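Local coordinates for uncharacterized ATP-binding protein MJ1010 (Methanocaldococcus jannaschii DSM 2661, PDB 3BJO) that is uncharacterised but may bind ATP, the fragment here being its C-terminal domain, assigned to the helix-turn-helix clan, at residues 20-25 / 49-54. Sequence-based numbering, arbitrary orientation.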
ATOM      1  N   LYS A  20       9.032  -3.340  -2.064  1.00 45.19           N
ATOM      2  CA  LYS A  20       9.482  -4.329  -3.064  1.00 45.58           C
ATOM      3  C   LYS A  20       9.390  -5.764  -2.545  1.00 46.08           C
ATOM      4  O   LYS A  20       8.996  -6.677  -3.290  1.00 44.25           O
ATOM      5  CB  LYS A  20      10.945  -4.067  -3.479  1.00 45.01           C
ATOM      6  CG  LYS A  20      11.078  -3.020  -4.555  1.00 46.25           C
ATOM      7  CD  LYS A  20      12.546  -2.910  -4.977  1.00 48.93           C
ATOM      8  CE  LYS A  20      12.764  -2.153  -6.287  1.00 49.89           C
ATOM      9  NZ  LYS A  20      14.250  -1.983  -6.481  1.00 51.57           N
ATOM     10  N   ASP A  21       9.799  -5.945  -1.282  1.00 45.34           N
ATOM     11  CA  ASP A  21       9.677  -7.224  -0.613  1.00 47.54           C
ATOM     12  C   ASP A  21       8.196  -7.614  -0.451  1.00 46.70           C
ATOM     13  O   ASP A  21       7.827  -8.748  -0.727  1.00 45.55           O
ATOM     14  CB  ASP A  21      10.336  -7.180   0.771  1.00 48.12           C
ATOM     15  CG  ASP A  21      11.881  -7.306   0.714  1.00 54.57           C
ATOM     16  OD1 ASP A  21      12.502  -7.265  -0.384  1.00 59.24           O
ATOM     17  OD2 ASP A  21      12.496  -7.450   1.803  1.00 60.78           O
ATOM     18  N   PHE A  22       7.373  -6.680   0.029  1.00 45.59           N
ATOM     19  CA  PHE A  22       5.921  -6.896   0.146  1.00 45.47           C
ATOM     20  C   PHE A  22       5.350  -7.415  -1.174  1.00 45.57           C
ATOM     21  O   PHE A  22       4.553  -8.375  -1.210  1.00 45.25           O
ATOM     22  CB  PHE A  22       5.196  -5.572   0.536  1.00 45.57           C
ATOM     23  CG  PHE A  22       3.676  -5.620   0.370  1.00 45.85           C
ATOM     24  CD1 PHE A  22       2.874  -6.310   1.286  1.00 46.31           C
ATOM     25  CD2 PHE A  22       3.075  -5.015  -0.703  1.00 46.73           C
ATOM     26  CE1 PHE A  22       1.514  -6.345   1.143  1.00 47.13           C
ATOM     27  CE2 PHE A  22       1.679  -5.070  -0.892  1.00 48.90           C
ATOM     28  CZ  PHE A  22       0.902  -5.724   0.056  1.00 49.07           C
ATOM     29  N   LEU A  23       5.718  -6.735  -2.255  1.00 44.40           N
ATOM     30  CA  LEU A  23       5.092  -6.991  -3.545  1.00 43.37           C
ATOM     31  C   LEU A  23       5.653  -8.302  -4.124  1.00 43.30           C
ATOM     32  O   LEU A  23       4.910  -9.096  -4.686  1.00 42.50           O
ATOM     33  CB  LEU A  23       5.392  -5.828  -4.492  1.00 43.27           C
ATOM     34  CG  LEU A  23       4.678  -4.504  -4.226  1.00 44.42           C
ATOM     35  CD1 LEU A  23       5.128  -3.486  -5.270  1.00 41.92           C
ATOM     36  CD2 LEU A  23       3.173  -4.759  -4.313  1.00 44.88           C
ATOM     37  N   SER A  24       6.951  -8.543  -3.937  1.00 41.29           N
ATOM     38  CA  SER A  24       7.561  -9.791  -4.438  1.00 42.23           C
ATOM     39  C   SER A  24       6.992 -11.027  -3.743  1.00 42.04           C
ATOM     40  O   SER A  24       6.892 -12.096  -4.339  1.00 41.09           O
ATOM     41  CB  SER A  24       9.071  -9.769  -4.280  1.00 41.74           C
ATOM     42  OG  SER A  24       9.618  -8.793  -5.139  1.00 44.73           O
ATOM     43  N   ASN A  25       6.585 -10.871  -2.499  1.00 41.80           N
ATOM     44  CA  ASN A  25       6.014 -11.985  -1.712  1.00 42.56           C
ATOM     45  C   ASN A  25       4.705 -12.425  -2.335  1.00 41.80           C
ATOM     46  O   ASN A  25       4.198 -13.497  -2.045  1.00 40.28           O
ATOM     47  CB  ASN A  25       5.701 -11.480  -0.302  1.00 43.17           C
ATOM     48  CG  ASN A  25       5.149 -12.572   0.612  1.00 47.67           C
ATOM     49  OD1 ASN A  25       5.810 -13.607   0.863  1.00 50.19           O
ATOM     50  ND2 ASN A  25       3.937 -12.348   1.124  1.00 49.21           N
ATOM     51  N   ASN A  49      -2.921  -2.910  -9.073  1.00 47.72           N
ATOM     52  CA  ASN A  49      -3.915  -1.962  -9.586  1.00 48.31           C
ATOM     53  C   ASN A  49      -4.389  -0.921  -8.564  1.00 47.20           C
ATOM     54  O   ASN A  49      -4.468   0.243  -8.900  1.00 45.28           O
ATOM     55  CB  ASN A  49      -5.084  -2.704 -10.282  1.00 49.34           C
ATOM     56  CG  ASN A  49      -4.646  -3.308 -11.620  1.00 52.55           C
ATOM     57  OD1 ASN A  49      -3.533  -3.049 -12.085  1.00 57.81           O
ATOM     58  ND2 ASN A  49      -5.503  -4.100 -12.235  1.00 53.25           N
ATOM     59  N   ALA A  50      -4.645  -1.332  -7.311  1.00 45.25           N
ATOM     60  CA  ALA A  50      -5.128  -0.403  -6.316  1.00 44.53           C
ATOM     61  C   ALA A  50      -4.016   0.588  -5.962  1.00 44.81           C
ATOM     62  O   ALA A  50      -4.243   1.802  -5.817  1.00 45.53           O
ATOM     63  CB  ALA A  50      -5.545  -1.179  -5.037  1.00 45.45           C
ATOM     64  N   LEU A  51      -2.817   0.063  -5.769  1.00 42.03           N
ATOM     65  CA  LEU A  51      -1.692   0.919  -5.340  1.00 43.97           C
ATOM     66  C   LEU A  51      -1.302   1.913  -6.434  1.00 44.14           C
ATOM     67  O   LEU A  51      -0.855   3.024  -6.158  1.00 44.23           O
ATOM     68  CB  LEU A  51      -0.505   0.041  -4.973  1.00 41.69           C
ATOM     69  CG  LEU A  51      -0.641  -0.655  -3.616  1.00 43.14           C
ATOM     70  CD1 LEU A  51       0.586  -1.605  -3.353  1.00 44.61           C
ATOM     71  CD2 LEU A  51      -0.759   0.332  -2.465  1.00 43.27           C
ATOM     72  N   LYS A  52      -1.466   1.503  -7.689  1.00 44.06           N
ATOM     73  CA  LYS A  52      -1.077   2.368  -8.780  1.00 45.47           C
ATOM     74  C   LYS A  52      -1.920   3.637  -8.747  1.00 44.58           C
ATOM     75  O   LYS A  52      -1.504   4.699  -9.238  1.00 44.01           O
ATOM     76  CB  LYS A  52      -1.185   1.646 -10.130  1.00 44.86           C
ATOM     77  CG  LYS A  52       0.147   0.995 -10.537  1.00 45.50           C
ATOM     78  CD  LYS A  52       0.045  -0.134 -11.576  1.00 48.16           C
ATOM     79  CE  LYS A  52      -0.542   0.256 -12.872  1.00 56.74           C
ATOM     80  NZ  LYS A  52      -0.112  -0.670 -14.011  1.00 62.92           N
ATOM     81  N   LEU A  53      -3.086   3.542  -8.119  1.00 44.95           N
ATOM     82  CA  LEU A  53      -4.006   4.695  -8.060  1.00 45.31           C
ATOM     83  C   LEU A  53      -3.356   5.842  -7.266  1.00 45.41           C
ATOM     84  O   LEU A  53      -3.635   7.020  -7.488  1.00 43.28           O
ATOM     85  CB  LEU A  53      -5.348   4.303  -7.428  1.00 44.21           C
ATOM     86  CG  LEU A  53      -6.328   3.461  -8.261  1.00 44.52           C
ATOM     87  CD1 LEU A  53      -7.582   3.060  -7.415  1.00 42.03           C
ATOM     88  CD2 LEU A  53      -6.783   4.185  -9.552  1.00 44.41           C
ATOM     89  N   PHE A  54      -2.469   5.476  -6.356  1.00 46.02           N
ATOM     90  CA  PHE A  54      -1.836   6.454  -5.490  1.00 48.24           C
ATOM     91  C   PHE A  54      -0.635   7.118  -6.175  1.00 50.24           C
ATOM     92  O   PHE A  54       0.026   7.974  -5.578  1.00 50.65           O
ATOM     93  CB  PHE A  54      -1.374   5.749  -4.207  1.00 48.38           C
ATOM     94  CG  PHE A  54      -2.524   5.336  -3.298  1.00 50.32           C
ATOM     95  CD1 PHE A  54      -2.992   6.206  -2.301  1.00 46.34           C
ATOM     96  CD2 PHE A  54      -3.174   4.116  -3.479  1.00 47.72           C
ATOM     97  CE1 PHE A  54      -4.102   5.845  -1.472  1.00 46.93           C
ATOM     98  CE2 PHE A  54      -4.266   3.738  -2.637  1.00 48.10           C
ATOM     99  CZ  PHE A  54      -4.718   4.607  -1.634  1.00 47.30           C
TER
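Leu51 on helix 44-52 faces Phe22 and Leu23 near the C-terminal end of the long helix 3-24, and the two backbones stay well apart: the nearest CA atoms, those of Leu23 and Leu51, are separated by 10.6 Å. No hydrogen bond crosses between the segments, and the small buried area, 66 Å² over the two surfaces together, comes from these three apolar side chains. One methyl of Leu51 does the touching. Its CD1 lies 4.2 Å from CD2 of Leu23, at the loose end of van der Waals range, and the two leucines run past each other in opposite directions. Both have CG anti to their own carbonyl carbon (chi1 -72° in Leu23, -76° in Leu51), but Leu51 meets its neighbour with the extended branch, CD1, and Leu23 with the side branch, CD2. The same CD1 of Leu51 is 4.4 Å from CE2 of Phe22 and meets that ring obliquely. Away from the interface, Lys20 O accepts bonds from Ser24 N and, 2.9 Å away, Ser24 OG, one on each side of the carbonyl plane. Other parts of the chain add to the apolar cluster: Leu73 of helix 67-75 touches both Phe22 and Leu51, Val102 of helix 93-102 packs on Leu23, Ile99 of that helix meets Leu51, and the C-terminal Leu103 contacts both leucines. Phe22 and Leu23 thus join the long N-terminal helix to the core of helices 44-52, 67-75 and 93-102; with strand 60-61 beside the hairpin of 79-82 and 87-90, this is consistent with a winged-helix-like domain of the helix-turn-helix clan.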